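Local coordinates for putative aspartate aminotransferase (Thermus thermophilus, PDB 1IUG), which probably transfers amino groups between amino acids and 2-oxo acids, using pyridoxal 5'-phosphate as cofactor, as a class-V aminotransferase, at residues F72-R77 and K207-Y212; A285-P290 and K319-S324. All blocks are in the same frame, centred on the assembly; numbering follows the deposited sequence.

Contact 1: F72-R77 and K207-Y212; sequences FAPGER and KPRGYY
Arg209 is the side chain to follow here. Its CB is directed at 72-77, and CG lies anti to the backbone N (chi1 158°); bends at chi2 and chi3 then bring the guanidinium up to the loop. CZ comes within 4.1 Å of Phe72 O, but NH1 makes the real link, donating to Phe72 O at 3.1 Å. The bond is somewhat bent, 145° at the hydrogen, although NH1 sits in the plane of the carbonyl and Phe72 O lies near the plane of the guanidinium, at its edge and slightly tilted out of it. NH2 meets Pro74 tip to tip, 3.8 Å from CG. An alanine here would remove both the NH1 donor and the group against Pro74, and would probably leave 207-212 less firmly held to the turn.

Pro74 and Gly75 are the central residues of a type II turn from Ala73 to Glu76, closed by Glu76 N to Ala73 O (3.3 Å); at Gly75's backbone angles a CB would crowd against Pro74 O, which calls for glycine. Glu76 reaches Ala73 with its chain extended beyond CG: its OE1 accepts the N-H of Ala73 N at 2.9 Å in a nearly straight bond (169°), with the N-H arriving from above the carboxylate plane. Lys207 bends at chi2 and crosses Glu76 obliquely, so that its NZ forms a long salt bridge, 4.0 Å, to the same OE1. The end of helix 60-71 also contacts 207-212: Lys207 has a backbone hydrogen bond with Asn70, and Arg209 packs on Lys69.

Two basic side chains thus meet the turn in different ways, one through a neutral carbonyl, the other through a carboxylate already accepting a backbone N-H. At this surface the long ion pair probably adds less directional hold than the arginine-carbonyl bond.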
ATOM      1  N   PHE A  72      11.521  -4.151  18.107  1.00 33.41           N
ATOM      2  CA  PHE A  72      12.864  -4.650  18.353  1.00 33.98           C
ATOM      3  C   PHE A  72      13.912  -3.695  17.783  1.00 36.43           C
ATOM      4  O   PHE A  72      13.800  -3.236  16.641  1.00 36.77           O
ATOM      5  CB  PHE A  72      13.035  -6.046  17.743  1.00 33.75           C
ATOM      6  CG  PHE A  72      12.070  -7.068  18.281  1.00 34.50           C
ATOM      7  CD1 PHE A  72      10.927  -7.414  17.560  1.00 34.50           C
ATOM      8  CD2 PHE A  72      12.290  -7.670  19.517  1.00 33.69           C
ATOM      9  CE1 PHE A  72      10.015  -8.345  18.064  1.00 35.02           C
ATOM     10  CE2 PHE A  72      11.389  -8.601  20.031  1.00 32.71           C
ATOM     11  CZ  PHE A  72      10.247  -8.939  19.303  1.00 34.90           C
ATOM     12  N   ALA A  73      14.900  -3.360  18.609  1.00 36.47           N
ATOM     13  CA  ALA A  73      15.980  -2.471  18.197  1.00 37.36           C
ATOM     14  C   ALA A  73      17.130  -3.317  17.656  1.00 37.55           C
ATOM     15  O   ALA A  73      17.228  -4.509  17.964  1.00 37.21           O
ATOM     16  CB  ALA A  73      16.444  -1.622  19.376  1.00 38.45           C
ATOM     17  N   PRO A  74      18.001  -2.720  16.820  1.00 37.91           N
ATOM     18  CA  PRO A  74      19.143  -3.436  16.238  1.00 38.70           C
ATOM     19  C   PRO A  74      20.033  -4.076  17.302  1.00 38.29           C
ATOM     20  O   PRO A  74      20.321  -3.464  18.329  1.00 37.94           O
ATOM     21  CB  PRO A  74      19.886  -2.329  15.490  1.00 39.20           C
ATOM     22  CG  PRO A  74      18.788  -1.417  15.073  1.00 38.11           C
ATOM     23  CD  PRO A  74      17.957  -1.332  16.327  1.00 38.28           C
ATOM     24  N   GLY A  75      20.445  -5.315  17.052  1.00 38.30           N
ATOM     25  CA  GLY A  75      21.294  -6.021  17.995  1.00 40.53           C
ATOM     26  C   GLY A  75      20.569  -6.951  18.954  1.00 41.08           C
ATOM     27  O   GLY A  75      21.202  -7.809  19.573  1.00 42.01           O
ATOM     28  N   GLU A  76      19.252  -6.799  19.079  1.00 41.67           N
ATOM     29  CA  GLU A  76      18.466  -7.644  19.980  1.00 40.91           C
ATOM     30  C   GLU A  76      18.327  -9.097  19.522  1.00 40.92           C
ATOM     31  O   GLU A  76      18.277  -9.391  18.327  1.00 40.95           O
ATOM     32  CB  GLU A  76      17.088  -7.034  20.246  1.00 40.83           C
ATOM     33  CG  GLU A  76      17.128  -5.706  20.985  1.00 42.82           C
ATOM     34  CD  GLU A  76      15.800  -5.361  21.634  1.00 44.74           C
ATOM     35  OE1 GLU A  76      15.241  -4.281  21.346  1.00 44.79           O
ATOM     36  OE2 GLU A  76      15.316  -6.171  22.448  1.00 47.85           O
ATOM     37  N   ARG A  77      18.274  -9.987  20.509  1.00 41.11           N
ATOM     38  CA  ARG A  77      18.157 -11.438  20.333  1.00 42.12           C
ATOM     39  C   ARG A  77      16.711 -11.887  20.081  1.00 39.97           C
ATOM     40  O   ARG A  77      15.835 -11.671  20.923  1.00 38.63           O
ATOM     41  CB  ARG A  77      18.650 -12.114  21.620  1.00 46.62           C
ATOM     42  CG  ARG A  77      20.044 -12.730  21.617  1.00 51.22           C
ATOM     43  CD  ARG A  77      20.218 -13.853  20.608  1.00 55.02           C
ATOM     44  NE  ARG A  77      21.251 -14.782  21.074  1.00 58.35           N
ATOM     45  CZ  ARG A  77      21.305 -16.077  20.771  1.00 60.30           C
ATOM     46  NH1 ARG A  77      20.384 -16.624  19.990  1.00 63.37           N
ATOM     47  NH2 ARG A  77      22.274 -16.835  21.269  1.00 61.41           N
ATOM     48  N   LYS A 207       9.302   0.913  20.106  1.00 39.54           N
ATOM     49  CA  LYS A 207      10.623   1.392  19.688  1.00 40.44           C
ATOM     50  C   LYS A 207      10.467   1.981  18.278  1.00 39.91           C
ATOM     51  O   LYS A 207      10.904   1.375  17.298  1.00 36.92           O
ATOM     52  CB  LYS A 207      11.621   0.226  19.599  1.00 44.03           C
ATOM     53  CG  LYS A 207      11.979  -0.523  20.882  1.00 46.88           C
ATOM     54  CD  LYS A 207      12.614   0.374  21.928  1.00 50.76           C
ATOM     55  CE  LYS A 207      12.987  -0.402  23.195  1.00 53.54           C
ATOM     56  NZ  LYS A 207      12.665  -1.861  23.146  1.00 53.64           N
ATOM     57  N   PRO A 208       9.871   3.183  18.161  1.00 40.48           N
ATOM     58  CA  PRO A 208       9.650   3.857  16.873  1.00 41.26           C
ATOM     59  C   PRO A 208      10.888   3.895  15.983  1.00 41.51           C
ATOM     60  O   PRO A 208      11.947   4.375  16.398  1.00 41.70           O
ATOM     61  CB  PRO A 208       9.235   5.267  17.294  1.00 41.76           C
ATOM     62  CG  PRO A 208       8.560   5.035  18.606  1.00 43.68           C
ATOM     63  CD  PRO A 208       9.503   4.075  19.275  1.00 40.78           C
ATOM     64  N   ARG A 209      10.748   3.409  14.754  1.00 42.04           N
ATOM     65  CA  ARG A 209      11.869   3.393  13.828  1.00 41.94           C
ATOM     66  C   ARG A 209      11.454   3.177  12.362  1.00 40.86           C
ATOM     67  O   ARG A 209      10.454   2.512  12.075  1.00 41.53           O
ATOM     68  CB  ARG A 209      12.963   2.462  14.411  1.00 44.21           C
ATOM     69  CG  ARG A 209      14.035   1.808  13.557  1.00 46.43           C
ATOM     70  CD  ARG A 209      13.524   0.849  12.521  1.00 49.77           C
ATOM     71  NE  ARG A 209      14.473  -0.257  12.352  1.00 51.79           N
ATOM     72  CZ  ARG A 209      14.810  -1.124  13.308  1.00 49.61           C
ATOM     73  NH1 ARG A 209      14.285  -1.028  14.518  1.00 50.52           N
ATOM     74  NH2 ARG A 209      15.652  -2.110  13.040  1.00 49.29           N
ATOM     75  N   GLY A 210      12.161   3.856  11.456  1.00 38.01           N
ATOM     76  CA  GLY A 210      11.853   3.794  10.033  1.00 33.15           C
ATOM     77  C   GLY A 210      11.176   5.105   9.646  1.00 31.79           C
ATOM     78  O   GLY A 210      11.175   6.045  10.440  1.00 30.66           O
ATOM     79  N   TYR A 211      10.641   5.210   8.429  1.00 30.65           N
ATOM     80  CA  TYR A 211       9.951   6.445   8.041  1.00 29.62           C
ATOM     81  C   TYR A 211       8.476   6.220   7.692  1.00 26.99           C
ATOM     82  O   TYR A 211       7.595   6.604   8.455  1.00 24.72           O
ATOM     83  CB  TYR A 211      10.666   7.185   6.899  1.00 27.97           C
ATOM     84  CG  TYR A 211      10.142   8.596   6.742  1.00 27.97           C
ATOM     85  CD1 TYR A 211      10.558   9.611   7.605  1.00 28.57           C
ATOM     86  CD2 TYR A 211       9.166   8.900   5.792  1.00 27.17           C
ATOM     87  CE1 TYR A 211      10.012  10.886   7.535  1.00 27.95           C
ATOM     88  CE2 TYR A 211       8.610  10.173   5.715  1.00 27.68           C
ATOM     89  CZ  TYR A 211       9.037  11.158   6.594  1.00 28.58           C
ATOM     90  OH  TYR A 211       8.459  12.407   6.555  1.00 28.83           O
ATOM     91  N   TYR A 212       8.215   5.609   6.540  1.00 27.07           N
ATOM     92  CA  TYR A 212       6.846   5.331   6.107  1.00 26.56           C
ATOM     93  C   TYR A 212       6.143   4.415   7.099  1.00 27.12           C
ATOM     94  O   TYR A 212       4.945   4.567   7.339  1.00 26.94           O
ATOM     95  CB  TYR A 212       6.838   4.668   4.729  1.00 26.07           C
ATOM     96  CG  TYR A 212       5.458   4.351   4.176  1.00 26.41           C
ATOM     97  CD1 TYR A 212       4.741   5.301   3.443  1.00 26.19           C
ATOM     98  CD2 TYR A 212       4.889   3.084   4.343  1.00 24.70           C
ATOM     99  CE1 TYR A 212       3.493   4.996   2.880  1.00 25.23           C
ATOM    100  CE2 TYR A 212       3.644   2.768   3.789  1.00 23.30           C
ATOM    101  CZ  TYR A 212       2.953   3.730   3.056  1.00 25.90           C
ATOM    102  OH  TYR A 212       1.739   3.421   2.485  1.00 25.47           O
TER

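Contact 2: A285-P290 and K319-S324; sequences AAFYLP and KVFRLS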
ATOM      1  N   ALA A 285      -6.428 -26.123   2.337  1.00 30.10           N
ATOM      2  CA  ALA A 285      -6.279 -27.577   2.346  1.00 29.95           C
ATOM      3  C   ALA A 285      -5.099 -27.912   1.434  1.00 32.05           C
ATOM      4  O   ALA A 285      -5.138 -27.649   0.226  1.00 32.96           O
ATOM      5  CB  ALA A 285      -7.552 -28.254   1.845  1.00 28.63           C
ATOM      6  N   ALA A 286      -4.032 -28.445   2.023  1.00 33.07           N
ATOM      7  CA  ALA A 286      -2.832 -28.794   1.270  1.00 33.41           C
ATOM      8  C   ALA A 286      -2.698 -30.301   1.086  1.00 34.22           C
ATOM      9  O   ALA A 286      -2.843 -31.066   2.041  1.00 33.63           O
ATOM     10  CB  ALA A 286      -1.598 -28.228   1.961  1.00 34.09           C
ATOM     11  N   PHE A 287      -2.411 -30.715  -0.147  1.00 33.80           N
ATOM     12  CA  PHE A 287      -2.268 -32.132  -0.473  1.00 33.09           C
ATOM     13  C   PHE A 287      -0.977 -32.463  -1.202  1.00 33.76           C
ATOM     14  O   PHE A 287      -0.473 -31.663  -1.993  1.00 32.07           O
ATOM     15  CB  PHE A 287      -3.419 -32.598  -1.372  1.00 32.56           C
ATOM     16  CG  PHE A 287      -4.776 -32.486  -0.746  1.00 33.39           C
ATOM     17  CD1 PHE A 287      -5.648 -31.475  -1.135  1.00 33.20           C
ATOM     18  CD2 PHE A 287      -5.190 -33.400   0.213  1.00 32.87           C
ATOM     19  CE1 PHE A 287      -6.920 -31.376  -0.576  1.00 35.91           C
ATOM     20  CE2 PHE A 287      -6.458 -33.313   0.778  1.00 35.75           C
ATOM     21  CZ  PHE A 287      -7.327 -32.298   0.384  1.00 35.92           C
ATOM     22  N   TYR A 288      -0.452 -33.656  -0.937  1.00 35.12           N
ATOM     23  CA  TYR A 288       0.742 -34.131  -1.628  1.00 37.09           C
ATOM     24  C   TYR A 288       0.236 -34.703  -2.950  1.00 37.26           C
ATOM     25  O   TYR A 288      -0.792 -35.389  -2.981  1.00 35.02           O
ATOM     26  CB  TYR A 288       1.441 -35.243  -0.835  1.00 36.35           C
ATOM     27  CG  TYR A 288       2.373 -34.752   0.244  1.00 37.92           C
ATOM     28  CD1 TYR A 288       2.062 -34.922   1.594  1.00 37.09           C
ATOM     29  CD2 TYR A 288       3.575 -34.122  -0.081  1.00 38.28           C
ATOM     30  CE1 TYR A 288       2.924 -34.478   2.595  1.00 36.88           C
ATOM     31  CE2 TYR A 288       4.445 -33.673   0.912  1.00 39.17           C
ATOM     32  CZ  TYR A 288       4.110 -33.856   2.248  1.00 38.58           C
ATOM     33  OH  TYR A 288       4.960 -33.408   3.233  1.00 40.34           O
ATOM     34  N   LEU A 289       0.918 -34.373  -4.041  1.00 39.11           N
ATOM     35  CA  LEU A 289       0.544 -34.878  -5.357  1.00 42.87           C
ATOM     36  C   LEU A 289       0.740 -36.390  -5.413  1.00 45.63           C
ATOM     37  O   LEU A 289       1.695 -36.921  -4.845  1.00 44.79           O
ATOM     38  CB  LEU A 289       1.401 -34.222  -6.445  1.00 42.21           C
ATOM     39  CG  LEU A 289       1.023 -32.821  -6.925  1.00 40.65           C
ATOM     40  CD1 LEU A 289       2.144 -32.258  -7.778  1.00 41.47           C
ATOM     41  CD2 LEU A 289      -0.275 -32.873  -7.711  1.00 38.29           C
ATOM     42  N   PRO A 290      -0.193 -37.110  -6.062  1.00 49.55           N
ATOM     43  CA  PRO A 290      -0.080 -38.567  -6.170  1.00 52.02           C
ATOM     44  C   PRO A 290       1.170 -38.919  -6.973  1.00 54.56           C
ATOM     45  O   PRO A 290       1.673 -38.102  -7.752  1.00 55.22           O
ATOM     46  CB  PRO A 290      -1.345 -38.954  -6.933  1.00 52.34           C
ATOM     47  CG  PRO A 290      -2.316 -37.884  -6.554  1.00 52.19           C
ATOM     48  CD  PRO A 290      -1.472 -36.641  -6.622  1.00 50.37           C
ATOM     49  N   LYS A 319       5.597 -30.522  -5.683  1.00 48.47           N
ATOM     50  CA  LYS A 319       5.218 -31.699  -4.907  1.00 47.76           C
ATOM     51  C   LYS A 319       3.787 -31.678  -4.357  1.00 45.76           C
ATOM     52  O   LYS A 319       3.245 -32.729  -4.008  1.00 43.67           O
ATOM     53  CB  LYS A 319       6.182 -31.889  -3.726  1.00 50.33           C
ATOM     54  CG  LYS A 319       7.614 -32.254  -4.090  1.00 54.36           C
ATOM     55  CD  LYS A 319       7.671 -33.564  -4.866  1.00 57.72           C
ATOM     56  CE  LYS A 319       9.100 -33.976  -5.239  1.00 59.32           C
ATOM     57  NZ  LYS A 319      10.155 -33.026  -4.774  1.00 59.17           N
ATOM     58  N   VAL A 320       3.184 -30.493  -4.258  1.00 43.43           N
ATOM     59  CA  VAL A 320       1.833 -30.366  -3.696  1.00 42.20           C
ATOM     60  C   VAL A 320       0.909 -29.370  -4.408  1.00 40.78           C
ATOM     61  O   VAL A 320       1.329 -28.651  -5.316  1.00 41.31           O
ATOM     62  CB  VAL A 320       1.889 -29.922  -2.200  1.00 42.63           C
ATOM     63  CG1 VAL A 320       2.751 -30.866  -1.370  1.00 42.78           C
ATOM     64  CG2 VAL A 320       2.403 -28.490  -2.090  1.00 42.85           C
ATOM     65  N   PHE A 321      -0.357 -29.357  -3.986  1.00 38.72           N
ATOM     66  CA  PHE A 321      -1.344 -28.430  -4.525  1.00 36.23           C
ATOM     67  C   PHE A 321      -2.226 -27.934  -3.405  1.00 35.41           C
ATOM     68  O   PHE A 321      -2.352 -28.616  -2.383  1.00 34.22           O
ATOM     69  CB  PHE A 321      -2.155 -29.027  -5.665  1.00 33.74           C
ATOM     70  CG  PHE A 321      -3.175 -30.048  -5.299  1.00 33.66           C
ATOM     71  CD1 PHE A 321      -4.523 -29.722  -5.211  1.00 32.69           C
ATOM     72  CD2 PHE A 321      -2.794 -31.371  -5.105  1.00 34.48           C
ATOM     73  CE1 PHE A 321      -5.477 -30.696  -4.941  1.00 34.32           C
ATOM     74  CE2 PHE A 321      -3.739 -32.355  -4.835  1.00 34.36           C
ATOM     75  CZ  PHE A 321      -5.084 -32.016  -4.752  1.00 35.22           C
ATOM     76  N   ARG A 322      -2.848 -26.771  -3.549  1.00 34.13           N
ATOM     77  CA  ARG A 322      -3.670 -26.260  -2.483  1.00 33.34           C
ATOM     78  C   ARG A 322      -4.936 -25.661  -2.948  1.00 31.94           C
ATOM     79  O   ARG A 322      -5.057 -25.039  -3.998  1.00 30.49           O
ATOM     80  CB  ARG A 322      -2.894 -25.274  -1.627  1.00 32.73           C
ATOM     81  CG  ARG A 322      -1.743 -25.944  -0.887  1.00 34.50           C
ATOM     82  CD  ARG A 322      -0.869 -24.922  -0.211  1.00 36.66           C
ATOM     83  NE  ARG A 322      -0.124 -24.171  -1.205  1.00 36.85           N
ATOM     84  CZ  ARG A 322       0.069 -22.845  -1.144  1.00 35.53           C
ATOM     85  NH1 ARG A 322      -0.416 -22.153  -0.128  1.00 34.77           N
ATOM     86  NH2 ARG A 322       0.744 -22.240  -2.111  1.00 36.09           N
ATOM     87  N   LEU A 323      -5.882 -25.917  -2.089  1.00 32.14           N
ATOM     88  CA  LEU A 323      -7.248 -25.539  -2.269  1.00 32.48           C
ATOM     89  C   LEU A 323      -7.730 -24.720  -1.111  1.00 32.64           C
ATOM     90  O   LEU A 323      -7.396 -24.987   0.040  1.00 34.10           O
ATOM     91  CB  LEU A 323      -8.127 -26.778  -2.438  1.00 35.09           C
ATOM     92  CG  LEU A 323      -7.896 -27.638  -3.687  1.00 37.61           C
ATOM     93  CD1 LEU A 323      -8.785 -28.874  -3.652  1.00 39.10           C
ATOM     94  CD2 LEU A 323      -8.139 -26.840  -4.958  1.00 39.00           C
ATOM     95  N   SER A 324      -8.523 -23.687  -1.392  1.00 30.45           N
ATOM     96  CA  SER A 324      -9.056 -22.846  -0.323  1.00 27.98           C
ATOM     97  C   SER A 324     -10.427 -22.223  -0.581  1.00 27.63           C
ATOM     98  O   SER A 324     -10.663 -21.593  -1.617  1.00 25.67           O
ATOM     99  CB  SER A 324      -8.059 -21.740   0.017  1.00 25.68           C
ATOM    100  OG  SER A 324      -8.527 -20.946   1.094  1.00 26.03           O
TER
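Backbone hydrogen bonds join strands 285-288 and 320-323 as antiparallel neighbours. Ala285 pairs with Leu323 and Phe287 with Phe321, each through two bonds; the shortest is Ala285 N to Leu323 O at 2.7 Å. Beyond the strand, Leu289 N continues the pattern by donating to Lys319 O (2.8 Å). Between the bonded pairs, Arg322 CA makes a CH...O contact with Ala285 O.

Apolar contacts carry the face of Ala285, Phe287, Phe321 and Leu323. The two phenyl rings cross obliquely, planes at 32°, with Phe321 CE2 and CZ set against Phe287 CB and CD1; the closest approach is CB to CE2, 3.5 Å. Leu289 CD2 touches Phe321 CD2, and helices 250-270 and 295-303 pack against this side. Apart from that face, Tyr288 lies alongside Val320, CD2 to CG1 3.6 Å.

Arg322 brings a charged group to the other face, beside Ala286. Its CG passes Ala286 CB at 3.7 Å, after which the chain bends at chi3 and carries the guanidinium off to Gly311, where NH2 donates to Gly311 O. Arg322 is predicted to bind substrate, consistent with the carboxylate-binding arginine that fold type I aminotransferases carry on the sheet of their small C-terminal domain.

Contact 1 and contact 2 lie on opposite sides of the chain's centre, with centres 38 Å apart and nearest atoms about 25 Å apart, so neither touches the other. Along the chain both segments of contact 1 come before those of contact 2. Lys185, which carries pyridoxal phosphate as an internal aldimine, falls in sequence between 72-77 and 207-212, yet contact 1 itself lies apart from the cofactor lysine and from Arg322; it joins the loop entering strand 77-82 to the one between helices 200-204 and 215-222. Contact 2 sits within the five-stranded sheet and presents Arg322, predicted to bind substrate. The dimer divides them too: Tyr212 N bonds Glu65 of the second subunit, whereas no other chain of the assembly touches 285-290 or 319-324.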